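Local coordinates for protein post-proline cleaving enzyme (Rickettsia typhi, PDB 4HVT) that probably acts as a serine endopeptidase of the prolyl oligopeptidase family, cutting peptides on the carboxyl side of proline, at residues Asn478-Ala484 / Ala508-Ala514; Leu560-Ser566 / Phe583-Glu589. The contacts are given in a common frame with arbitrary orientation. Where two conformers were deposited one is given. Numbering follows the deposited sequence.

Interaction 1: residues Asn478-Ala484 / Ala508-Ala514; sequences NPTLLEA and AGVSVLA
Neighbouring parallel strands joined by a helix form the repeating unit of an alpha/beta-hydrolase sheet, and Asn478-Ala484 with Ala508-Ala514 is one such pair, linked by the beta-alpha-beta crossover through helix 498-505. The chain leaves that helix at Ala508, whose positive phi (77°) closes a Schellman motif, and becomes extended. The axes approach to 4.7 Å at 16°, with Thr480 level with Val510 and Leu482 with Val512. Hydrogen bonds alternate: Val510 N to Pro479 O (2.8 Å), Leu481 N to Val510 O (2.9 Å), Val512 N to Leu481 O (2.8 Å), Glu483 N to Val512 O (2.9 Å) and Ala514 N to Glu483 O (3.0 Å).

The interlocking is clearest on the face of Thr480, Leu482, Val510 and Val512. Val512 (chi1 t) fits between Thr480 and Leu482, its CG2 3.9 Å from Thr480 CG2 and its CG1 3.6 Å from Leu482 CD1. Leu482 (t, p) leans across the strand gap, so that CD1 also lies 4.0 Å from Ala514 CB, where the small alanine leaves a hollow. Val510 (t) sets CG2 3.7 Å from Asn478 CB. Helix 536-551 covers Leu482 and Val512; on the opposite face Trp504 packs on Leu481 and Ser511.

At the N-terminal end a water donates to Asn478 OD1 (2.6 Å) and Ala508 O (2.7 Å), while Asn478 ND2 donates to the backbone O atoms of Lys473 and Ile554, and Thr480 OG1 to Asn478 O (2.8 Å). Thus Leu482, Val510 and Val512 contribute shape, the backbone a polar ladder, and Glu483 a charge directed to Lys563 on the next strand.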
loop_
_atom_site.group_PDB
_atom_site.type_symbol
_atom_site.label_atom_id
_atom_site.label_comp_id
_atom_site.label_asym_id
_atom_site.label_seq_id
_atom_site.Cartn_x
_atom_site.Cartn_y
_atom_site.Cartn_z
ATOM N N ASN A 478 -28.801 -9.863 -7.086
ATOM C CA ASN A 478 -28.113 -9.239 -5.986
ATOM C C ASN A 478 -27.099 -8.188 -6.455
ATOM O O ASN A 478 -26.203 -8.491 -7.240
ATOM C CB ASN A 478 -27.399 -10.266 -5.109
ATOM C CG ASN A 478 -28.366 -11.291 -4.575
ATOM O OD1 ASN A 478 -29.251 -10.930 -3.801
ATOM N ND2 ASN A 478 -28.293 -12.527 -5.090
ATOM N N PRO A 479 -27.259 -6.951 -5.979
ATOM C CA PRO A 479 -26.238 -5.951 -6.251
ATOM C C PRO A 479 -24.891 -6.456 -5.722
ATOM O O PRO A 479 -24.769 -6.806 -4.552
ATOM C CB PRO A 479 -26.736 -4.713 -5.476
ATOM C CG PRO A 479 -28.184 -4.948 -5.309
ATOM C CD PRO A 479 -28.293 -6.427 -5.069
ATOM N N THR A 480 -23.862 -6.457 -6.587
ATOM C CA THR A 480 -22.620 -7.150 -6.312
ATOM C C THR A 480 -21.496 -6.212 -6.670
ATOM O O THR A 480 -21.558 -5.557 -7.717
ATOM C CB THR A 480 -22.530 -8.455 -7.129
ATOM O OG1 THR A 480 -23.597 -9.320 -6.731
ATOM C CG2 THR A 480 -21.181 -9.167 -6.984
ATOM N N LEU A 481 -20.519 -6.118 -5.779
ATOM C CA LEU A 481 -19.330 -5.323 -6.012
ATOM C C LEU A 481 -18.104 -6.252 -6.019
ATOM O O LEU A 481 -17.765 -6.921 -5.005
ATOM C CB LEU A 481 -19.254 -4.218 -4.970
ATOM C CG LEU A 481 -18.443 -2.934 -5.079
ATOM C CD1 LEU A 481 -18.404 -2.385 -6.516
ATOM C CD2 LEU A 481 -19.199 -2.033 -4.071
ATOM N N LEU A 482 -17.460 -6.304 -7.178
ATOM C CA LEU A 482 -16.320 -7.167 -7.418
ATOM C C LEU A 482 -15.078 -6.275 -7.527
ATOM O O LEU A 482 -15.068 -5.320 -8.316
ATOM C CB LEU A 482 -16.529 -7.928 -8.724
ATOM C CG LEU A 482 -15.364 -8.678 -9.379
ATOM C CD1 LEU A 482 -14.726 -9.758 -8.483
ATOM C CD2 LEU A 482 -15.844 -9.258 -10.699
ATOM N N GLU A 483 -14.058 -6.614 -6.756
ATOM C CA GLU A 483 -12.785 -5.868 -6.731
ATOM C C GLU A 483 -11.616 -6.795 -7.019
ATOM O O GLU A 483 -11.677 -8.014 -6.754
ATOM C CB GLU A 483 -12.625 -5.238 -5.353
ATOM C CG GLU A 483 -13.744 -4.250 -5.025
ATOM C CD GLU A 483 -13.446 -3.422 -3.782
ATOM O OE1 GLU A 483 -12.377 -2.781 -3.723
ATOM O OE2 GLU A 483 -14.288 -3.406 -2.880
ATOM N N ALA A 484 -10.544 -6.213 -7.607
ATOM C CA ALA A 484 -9.287 -6.884 -7.768
ATOM C C ALA A 484 -8.248 -5.814 -8.039
ATOM O O ALA A 484 -8.584 -4.647 -8.163
ATOM C CB ALA A 484 -9.288 -7.906 -8.888
ATOM N N ALA A 508 -27.605 -6.030 2.039
ATOM C CA ALA A 508 -27.851 -7.233 1.223
ATOM C C ALA A 508 -27.131 -7.194 -0.142
ATOM O O ALA A 508 -27.424 -7.995 -1.025
ATOM C CB ALA A 508 -29.346 -7.536 1.077
ATOM N N GLY A 509 -26.141 -6.297 -0.247
ATOM C CA GLY A 509 -25.182 -6.359 -1.351
ATOM C C GLY A 509 -24.225 -7.507 -1.160
ATOM O O GLY A 509 -23.956 -7.954 -0.027
ATOM N N VAL A 510 -23.620 -7.956 -2.260
ATOM C CA VAL A 510 -22.671 -9.050 -2.216
ATOM C C VAL A 510 -21.335 -8.415 -2.483
ATOM O O VAL A 510 -21.246 -7.534 -3.335
ATOM C CB VAL A 510 -23.024 -10.060 -3.342
ATOM C CG1 VAL A 510 -21.986 -11.142 -3.434
ATOM C CG2 VAL A 510 -24.381 -10.713 -3.060
ATOM N N SER A 511 -20.300 -8.911 -1.781
ATOM C CA SER A 511 -18.924 -8.449 -1.976
ATOM C C SER A 511 -18.055 -9.570 -2.554
ATOM O O SER A 511 -18.112 -10.704 -2.088
ATOM C CB SER A 511 -18.319 -7.998 -0.642
ATOM O OG SER A 511 -18.853 -6.744 -0.232
ATOM N N VAL A 512 -17.201 -9.237 -3.543
ATOM C CA VAL A 512 -16.336 -10.237 -4.103
ATOM C C VAL A 512 -14.951 -9.683 -4.320
ATOM O O VAL A 512 -14.810 -8.562 -4.776
ATOM C CB VAL A 512 -16.853 -10.799 -5.444
ATOM C CG1 VAL A 512 -16.021 -11.965 -5.942
ATOM C CG2 VAL A 512 -18.290 -11.253 -5.289
ATOM N N LEU A 513 -13.962 -10.492 -3.950
ATOM C CA LEU A 513 -12.551 -10.159 -4.175
ATOM C C LEU A 513 -11.923 -11.277 -4.973
ATOM O O LEU A 513 -11.912 -12.419 -4.515
ATOM C CB LEU A 513 -11.806 -10.075 -2.821
ATOM C CG LEU A 513 -10.307 -9.751 -2.838
ATOM C CD1 LEU A 513 -10.131 -8.327 -3.240
ATOM C CD2 LEU A 513 -9.777 -9.987 -1.425
ATOM N N ALA A 514 -11.336 -10.933 -6.108
ATOM C CA ALA A 514 -10.711 -11.895 -7.021
ATOM C C ALA A 514 -9.170 -11.832 -7.021
ATOM O O ALA A 514 -8.581 -10.808 -7.284
ATOM C CB ALA A 514 -11.244 -11.710 -8.428
HETATM O O HOH W 1 -29.611 -8.822 -2.345
#

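Interaction 2: residues Leu560-Ser566 / Phe583-Glu589; sequences LGIKGGS and FGAVACE
Leu560-Ser566 runs parallel to Phe583-Glu589, axes 4.7 Å apart at 6°, and the rotamers decide which side chains meet on each face. Gly561 is level with Ala585, Lys563 with Ala587 and Gly565 with Glu589. Leu560 O accepts Gly584 N (2.7 Å) and, weakly, Ala585 N (3.4 Å). Then come Ile562 N to Ala585 O (2.9 Å), Ala587 N to Ile562 O (3.0 Å), Gly564 N to Ala587 O (3.2 Å), Glu589 N to Gly564 O (2.9 Å) and Ser566 N to Glu589 O (2.9 Å).

Ile562 (p, t) places CD1 over the face of Phe583 (chi1 m), 4.0 Å from the ring centroid, a CH-pi contact, and its CG2 3.5 Å from Phe583 CD1; Ile562 CG1 meets Val586 CG2 at 3.8 Å. Leu560 (t, p) brings CD2 to 3.8 Å from Phe583 CD1.

The pair belongs to the beta-alpha-beta unit with helix 567-578; Gly564 and Ser566, with Gly568 in that helix, fit the nucleophile elbow of alpha/beta-hydrolases. Ser566, at phi 65° and psi -122°, turns into the helix; its OG bonds to His682, consistent with a catalytic nucleophile.

On the face opposite Ile562 and Val586, Lys563 (t, t, t, m) reaches Glu589: NZ lies 3.6 Å from OE2 in a long salt bridge, and a water joins NZ (2.5 Å) to OE2 (2.9 Å). Glu483 is the stronger partner of Lys563, Tyr694 that of Glu589.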
loop_
_atom_site.group_PDB
_atom_site.type_symbol
_atom_site.label_atom_id
_atom_site.label_comp_id
_atom_site.label_asym_id
_atom_site.label_seq_id
_atom_site.Cartn_x
_atom_site.Cartn_y
_atom_site.Cartn_z
ATOM N N LEU A 560 -24.104 -5.968 -11.490
ATOM C CA LEU A 560 -22.679 -6.227 -11.222
ATOM C C LEU A 560 -21.837 -4.975 -11.393
ATOM O O LEU A 560 -21.680 -4.430 -12.514
ATOM C CB LEU A 560 -22.144 -7.376 -12.093
ATOM C CG LEU A 560 -20.657 -7.658 -11.904
ATOM C CD1 LEU A 560 -20.305 -7.941 -10.426
ATOM C CD2 LEU A 560 -20.177 -8.768 -12.848
ATOM N N GLY A 561 -21.230 -4.533 -10.287
ATOM C CA GLY A 561 -20.290 -3.423 -10.362
ATOM C C GLY A 561 -18.878 -3.868 -10.040
ATOM O O GLY A 561 -18.658 -4.871 -9.373
ATOM N N ILE A 562 -17.936 -3.158 -10.649
ATOM C CA ILE A 562 -16.554 -3.494 -10.523
ATOM C C ILE A 562 -15.796 -2.248 -10.071
ATOM O O ILE A 562 -16.163 -1.138 -10.421
ATOM C CB ILE A 562 -15.936 -4.070 -11.818
ATOM C CG1 ILE A 562 -16.115 -3.123 -13.002
ATOM C CG2 ILE A 562 -16.511 -5.449 -12.113
ATOM C CD1 ILE A 562 -15.291 -3.570 -14.221
ATOM N N LYS A 563 -14.803 -2.458 -9.222
ATOM C CA LYS A 563 -14.058 -1.353 -8.574
ATOM C C LYS A 563 -12.555 -1.665 -8.491
ATOM O O LYS A 563 -12.192 -2.774 -8.135
ATOM C CB LYS A 563 -14.716 -1.104 -7.213
ATOM C CG LYS A 563 -14.103 -0.045 -6.343
ATOM C CD LYS A 563 -14.679 -0.137 -4.912
ATOM C CE LYS A 563 -13.758 0.460 -3.855
ATOM N NZ LYS A 563 -12.497 -0.288 -3.629
ATOM N N GLY A 564 -11.726 -0.703 -8.894
ATOM C CA GLY A 564 -10.259 -0.850 -8.847
ATOM C C GLY A 564 -9.559 0.506 -8.878
ATOM O O GLY A 564 -10.073 1.491 -9.399
ATOM N N GLY A 565 -8.412 0.579 -8.224
ATOM C CA GLY A 565 -7.656 1.815 -8.045
ATOM C C GLY A 565 -6.224 1.609 -8.524
ATOM O O GLY A 565 -5.679 0.568 -8.354
ATOM N N SER A 566 -5.612 2.655 -9.034
ATOM C CA SER A 566 -4.198 2.651 -9.396
ATOM C C SER A 566 -4.033 1.650 -10.552
ATOM O O SER A 566 -4.713 1.734 -11.542
ATOM C CB SER A 566 -3.355 2.331 -8.142
ATOM O OG SER A 566 -1.990 2.593 -8.307
ATOM N N PHE A 583 -21.045 -5.936 -17.223
ATOM C CA PHE A 583 -21.053 -5.035 -16.053
ATOM C C PHE A 583 -22.099 -3.965 -16.103
ATOM O O PHE A 583 -22.575 -3.530 -17.198
ATOM C CB PHE A 583 -19.672 -4.346 -15.894
ATOM C CG PHE A 583 -18.563 -5.284 -16.028
ATOM C CD1 PHE A 583 -18.311 -6.199 -14.998
ATOM C CD2 PHE A 583 -17.752 -5.275 -17.143
ATOM C CE1 PHE A 583 -17.296 -7.123 -15.088
ATOM C CE2 PHE A 583 -16.750 -6.220 -17.252
ATOM C CZ PHE A 583 -16.505 -7.117 -16.246
ATOM N N GLY A 584 -22.544 -3.576 -14.925
ATOM C CA GLY A 584 -23.565 -2.533 -14.781
ATOM C C GLY A 584 -23.053 -1.204 -14.221
ATOM O O GLY A 584 -23.728 -0.169 -14.358
ATOM N N ALA A 585 -21.894 -1.221 -13.573
ATOM C CA ALA A 585 -21.267 -0.022 -13.015
ATOM C C ALA A 585 -19.760 -0.262 -12.747
ATOM O O ALA A 585 -19.287 -1.398 -12.548
ATOM C CB ALA A 585 -21.946 0.417 -11.725
ATOM N N VAL A 586 -19.041 0.821 -12.874
ATOM C CA VAL A 586 -17.600 0.811 -12.721
ATOM C C VAL A 586 -17.120 2.008 -11.881
ATOM O O VAL A 586 -17.580 3.126 -12.067
ATOM C CB VAL A 586 -16.912 0.902 -14.081
ATOM C CG1 VAL A 586 -15.408 0.770 -13.928
ATOM C CG2 VAL A 586 -17.377 -0.168 -15.070
ATOM N N ALA A 587 -16.167 1.774 -10.983
ATOM C CA ALA A 587 -15.406 2.857 -10.339
ATOM C C ALA A 587 -13.918 2.669 -10.662
ATOM O O ALA A 587 -13.340 1.646 -10.368
ATOM C CB ALA A 587 -15.680 2.906 -8.850
ATOM N N CYS A 588 -13.382 3.639 -11.405
ATOM C CA CYS A 588 -12.028 3.693 -11.896
ATOM C C CYS A 588 -11.318 4.759 -11.072
ATOM O O CYS A 588 -11.456 5.971 -11.320
ATOM C CB CYS A 588 -12.112 4.067 -13.344
ATOM S SG CYS A 588 -10.526 4.065 -14.190
ATOM N N GLU A 589 -10.582 4.313 -10.063
ATOM C CA GLU A 589 -10.097 5.227 -9.047
ATOM C C GLU A 589 -8.603 5.497 -9.222
ATOM O O GLU A 589 -7.834 4.536 -9.399
ATOM C CB GLU A 589 -10.314 4.625 -7.670
ATOM C CG GLU A 589 -11.725 4.177 -7.424
ATOM C CD GLU A 589 -11.893 3.594 -6.050
ATOM O OE1 GLU A 589 -11.836 4.358 -5.047
ATOM O OE2 GLU A 589 -12.082 2.345 -5.980
HETATM O O HOH W 2 -10.541 0.008 -5.235
#

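How the interactions relate
Interactions 1 and 2 are successive parallel pairs in one mixed sheet, both buried and centred about 11 Å apart. Their inner strands, 480-483 and 560-565, are themselves neighbours: Thr480 O lies 2.8 Å from Gly561 N, a probable hydrogen bond, and Thr480 CG2 packs 3.8 Å from Leu560 CD1. The chemistry diverges with position. Interaction 1 is mostly aliphatic across its strands, whereas interaction 2 adds an aromatic contact at one end and, toward the end leading into the presumed nucleophile turn, charges on the Lys563 and Glu589 face. Glu483 OE1 and Lys563 NZ, 2.5 Å apart in a salt bridge, tie the two pairs together and extend the charged row from Glu483 through Lys563 to Glu589.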